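PDB 2HZG: mandelate racemase/muconate lactonizing enzyme/Enolase superfamily from Rhodobacter sphaeroides, which belongs to the enolase superfamily and joins an N-terminal domain of that family to a TIM-barrel-like domain that holds a bound sodium ion. Local coordinates for residues K288-A293 against I299-H304. Residues are numbered along the deposited sequence; the frame is centred on the assembly and turned at random.
Sequences KRVADA and ITYVNH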
ATOM      1  N   LYS A 288      -3.685  18.040   3.728  1.00 15.40           N
ATOM      2  CA  LYS A 288      -3.971  19.393   3.271  1.00 15.83           C
ATOM      3  C   LYS A 288      -4.082  19.443   1.735  1.00 16.09           C
ATOM      4  O   LYS A 288      -4.927  20.151   1.178  1.00 16.70           O
ATOM      5  CB  LYS A 288      -2.856  20.337   3.762  1.00 15.68           C
ATOM      6  CG  LYS A 288      -2.940  21.767   3.261  1.00 17.22           C
ATOM      7  CD  LYS A 288      -4.166  22.521   3.779  1.00 16.90           C
ATOM      8  CE  LYS A 288      -4.035  24.052   3.498  1.00 18.74           C
ATOM      9  NZ  LYS A 288      -3.698  24.315   2.061  1.00 20.02           N
ATOM     10  N   ARG A 289      -3.216  18.695   1.064  1.00 16.24           N
ATOM     11  CA  ARG A 289      -3.288  18.575  -0.388  1.00 16.88           C
ATOM     12  C   ARG A 289      -4.659  18.006  -0.801  1.00 16.32           C
ATOM     13  O   ARG A 289      -5.285  18.530  -1.714  1.00 16.37           O
ATOM     14  CB  ARG A 289      -2.131  17.721  -0.904  1.00 17.00           C
ATOM     15  CG  ARG A 289      -1.954  17.779  -2.389  1.00 18.88           C
ATOM     16  CD  ARG A 289      -0.808  16.907  -2.823  1.00 19.88           C
ATOM     17  NE  ARG A 289      -0.790  16.790  -4.285  1.00 21.42           N
ATOM     18  CZ  ARG A 289      -0.098  15.877  -4.945  1.00 20.30           C
ATOM     19  NH1 ARG A 289       0.639  14.987  -4.274  1.00 19.83           N
ATOM     20  NH2 ARG A 289      -0.156  15.856  -6.268  1.00 20.35           N
ATOM     21  N   VAL A 290      -5.147  16.987  -0.086  1.00 15.64           N
ATOM     22  CA  VAL A 290      -6.515  16.460  -0.328  1.00 15.39           C
ATOM     23  C   VAL A 290      -7.598  17.514  -0.079  1.00 16.15           C
ATOM     24  O   VAL A 290      -8.517  17.691  -0.902  1.00 16.35           O
ATOM     25  CB  VAL A 290      -6.823  15.180   0.519  1.00 15.35           C
ATOM     26  CG1 VAL A 290      -8.278  14.679   0.262  1.00 14.04           C
ATOM     27  CG2 VAL A 290      -5.826  14.095   0.218  1.00 14.09           C
ATOM     28  N   ALA A 291      -7.488  18.222   1.048  1.00 15.77           N
ATOM     29  CA  ALA A 291      -8.455  19.271   1.382  1.00 16.18           C
ATOM     30  C   ALA A 291      -8.570  20.358   0.298  1.00 16.83           C
ATOM     31  O   ALA A 291      -9.688  20.746  -0.071  1.00 16.91           O
ATOM     32  CB  ALA A 291      -8.141  19.879   2.767  1.00 15.36           C
ATOM     33  N   ASP A 292      -7.426  20.819  -0.217  1.00 17.13           N
ATOM     34  CA  ASP A 292      -7.390  21.747  -1.360  1.00 18.38           C
ATOM     35  C   ASP A 292      -8.110  21.123  -2.581  1.00 18.14           C
ATOM     36  O   ASP A 292      -8.924  21.782  -3.239  1.00 17.47           O
ATOM     37  CB  ASP A 292      -5.943  22.078  -1.777  1.00 18.73           C
ATOM     38  CG  ASP A 292      -5.134  22.820  -0.696  1.00 19.93           C
ATOM     39  OD1 ASP A 292      -5.681  23.285   0.324  1.00 22.35           O
ATOM     40  OD2 ASP A 292      -3.900  22.938  -0.885  1.00 22.84           O
ATOM     41  N   ALA A 293      -7.804  19.851  -2.863  1.00 18.09           N
ATOM     42  CA  ALA A 293      -8.408  19.161  -4.007  1.00 18.33           C
ATOM     43  C   ALA A 293      -9.913  18.960  -3.799  1.00 18.71           C
ATOM     44  O   ALA A 293     -10.692  19.102  -4.734  1.00 19.13           O
ATOM     45  CB  ALA A 293      -7.678  17.829  -4.305  1.00 18.12           C
ATOM     46  N   ILE A 299     -16.321  18.933  -2.759  1.00 22.26           N
ATOM     47  CA  ILE A 299     -16.544  17.746  -1.934  1.00 21.05           C
ATOM     48  C   ILE A 299     -16.212  18.060  -0.471  1.00 20.13           C
ATOM     49  O   ILE A 299     -15.153  18.594  -0.169  1.00 20.37           O
ATOM     50  CB  ILE A 299     -15.734  16.519  -2.468  1.00 21.27           C
ATOM     51  CG1 ILE A 299     -16.223  16.153  -3.888  1.00 21.56           C
ATOM     52  CG2 ILE A 299     -15.849  15.302  -1.502  1.00 19.44           C
ATOM     53  CD1 ILE A 299     -15.346  15.168  -4.637  1.00 21.56           C
ATOM     54  N   THR A 300     -17.130  17.727   0.429  1.00 19.32           N
ATOM     55  CA  THR A 300     -16.915  17.895   1.862  1.00 18.26           C
ATOM     56  C   THR A 300     -15.763  17.029   2.377  1.00 17.71           C
ATOM     57  O   THR A 300     -15.727  15.819   2.157  1.00 17.24           O
ATOM     58  CB  THR A 300     -18.181  17.578   2.666  1.00 18.65           C
ATOM     59  OG1 THR A 300     -19.267  18.372   2.180  1.00 19.03           O
ATOM     60  CG2 THR A 300     -17.959  17.872   4.192  1.00 18.32           C
ATOM     61  N   TYR A 301     -14.824  17.679   3.061  1.00 17.10           N
ATOM     62  CA  TYR A 301     -13.699  17.015   3.699  1.00 16.31           C
ATOM     63  C   TYR A 301     -14.013  16.788   5.185  1.00 15.77           C
ATOM     64  O   TYR A 301     -14.551  17.662   5.846  1.00 15.50           O
ATOM     65  CB  TYR A 301     -12.445  17.885   3.535  1.00 15.92           C
ATOM     66  CG  TYR A 301     -11.182  17.305   4.105  1.00 16.49           C
ATOM     67  CD1 TYR A 301     -10.184  16.788   3.263  1.00 15.04           C
ATOM     68  CD2 TYR A 301     -10.937  17.342   5.492  1.00 17.37           C
ATOM     69  CE1 TYR A 301      -8.994  16.273   3.796  1.00 16.74           C
ATOM     70  CE2 TYR A 301      -9.757  16.823   6.032  1.00 15.81           C
ATOM     71  CZ  TYR A 301      -8.798  16.295   5.178  1.00 15.21           C
ATOM     72  OH  TYR A 301      -7.647  15.800   5.709  1.00 16.50           O
ATOM     73  N   VAL A 302     -13.683  15.598   5.685  1.00 14.93           N
ATOM     74  CA  VAL A 302     -13.867  15.267   7.089  1.00 14.88           C
ATOM     75  C   VAL A 302     -12.616  14.528   7.511  1.00 14.75           C
ATOM     76  O   VAL A 302     -12.021  13.804   6.714  1.00 14.43           O
ATOM     77  CB  VAL A 302     -15.127  14.347   7.358  1.00 14.50           C
ATOM     78  CG1 VAL A 302     -15.535  14.410   8.839  1.00 14.36           C
ATOM     79  CG2 VAL A 302     -16.342  14.712   6.468  1.00 14.16           C
ATOM     80  N   ASN A 303     -12.200  14.717   8.756  1.00 14.23           N
ATOM     81  CA  ASN A 303     -11.186  13.844   9.320  1.00 14.61           C
ATOM     82  C   ASN A 303     -11.718  12.418   9.503  1.00 14.29           C
ATOM     83  O   ASN A 303     -12.927  12.216   9.729  1.00 14.41           O
ATOM     84  CB  ASN A 303     -10.698  14.376  10.670  1.00 13.94           C
ATOM     85  CG  ASN A 303     -11.796  14.402  11.709  1.00 14.35           C
ATOM     86  OD1 ASN A 303     -12.884  14.903  11.456  1.00 13.86           O
ATOM     87  ND2 ASN A 303     -11.526  13.839  12.869  1.00 13.89           N
ATOM     88  N   HIS A 304     -10.820  11.443   9.375  1.00 13.45           N
ATOM     89  CA  HIS A 304     -11.037  10.143   9.979  1.00 14.24           C
ATOM     90  C   HIS A 304     -10.192  10.077  11.246  1.00 14.84           C
ATOM     91  O   HIS A 304      -8.969  10.171  11.178  1.00 14.56           O
ATOM     92  CB  HIS A 304     -10.648   8.967   9.063  1.00 14.99           C
ATOM     93  CG  HIS A 304     -10.662   7.655   9.782  1.00 14.34           C
ATOM     94  ND1 HIS A 304      -9.550   7.133  10.405  1.00 17.73           N
ATOM     95  CD2 HIS A 304     -11.678   6.801  10.052  1.00 15.27           C
ATOM     96  CE1 HIS A 304      -9.869   6.002  11.008  1.00 16.82           C
ATOM     97  NE2 HIS A 304     -11.156   5.777  10.805  1.00 17.65           N
TER
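On the helix that lays Val290 and Ala291 against Tyr301, Lys288 NZ reaches one turn ahead to Asp292 OD1 at 2.8 Å, meeting the syn lone pair of that oxygen in a salt bridge; a second, weak bond runs to Asp292 OD2. This pair lies on the side of the helix turned away from the strand. The contact belongs to a beta-alpha-beta crossover of the TIM-barrel domain: helix 284-297 comes after strand 273-276 and leads into the parallel strand 300-303, hydrogen-bonded beside it. No hydrogen bond links 288-293 to 299-304, so the contact is apolar and centres on the buried Tyr301 ring. Tyr301 CB points toward the helix, and with CG anti to the backbone N (chi1 -178°) the ring lies beside its own carbonyl carbon. Ala291 CB sits over one face in a CH-pi contact, 4.0 Å from the Tyr301 ring centroid and 24° off its normal, displaced toward the rim. Val290 comes in at the edge instead, its side chain crossing that of Tyr301 at about a right angle, and CG1 lies 3.9 Å from Tyr301 CE1. Ile276 of the neighbouring strand touches both Val290 and Tyr301, while Phe319 meets the tyrosine ring with the planes about 50° apart. The helix backbone itself comes close to the ring: Ala291 CA is 3.6 Å from Tyr301 CD1.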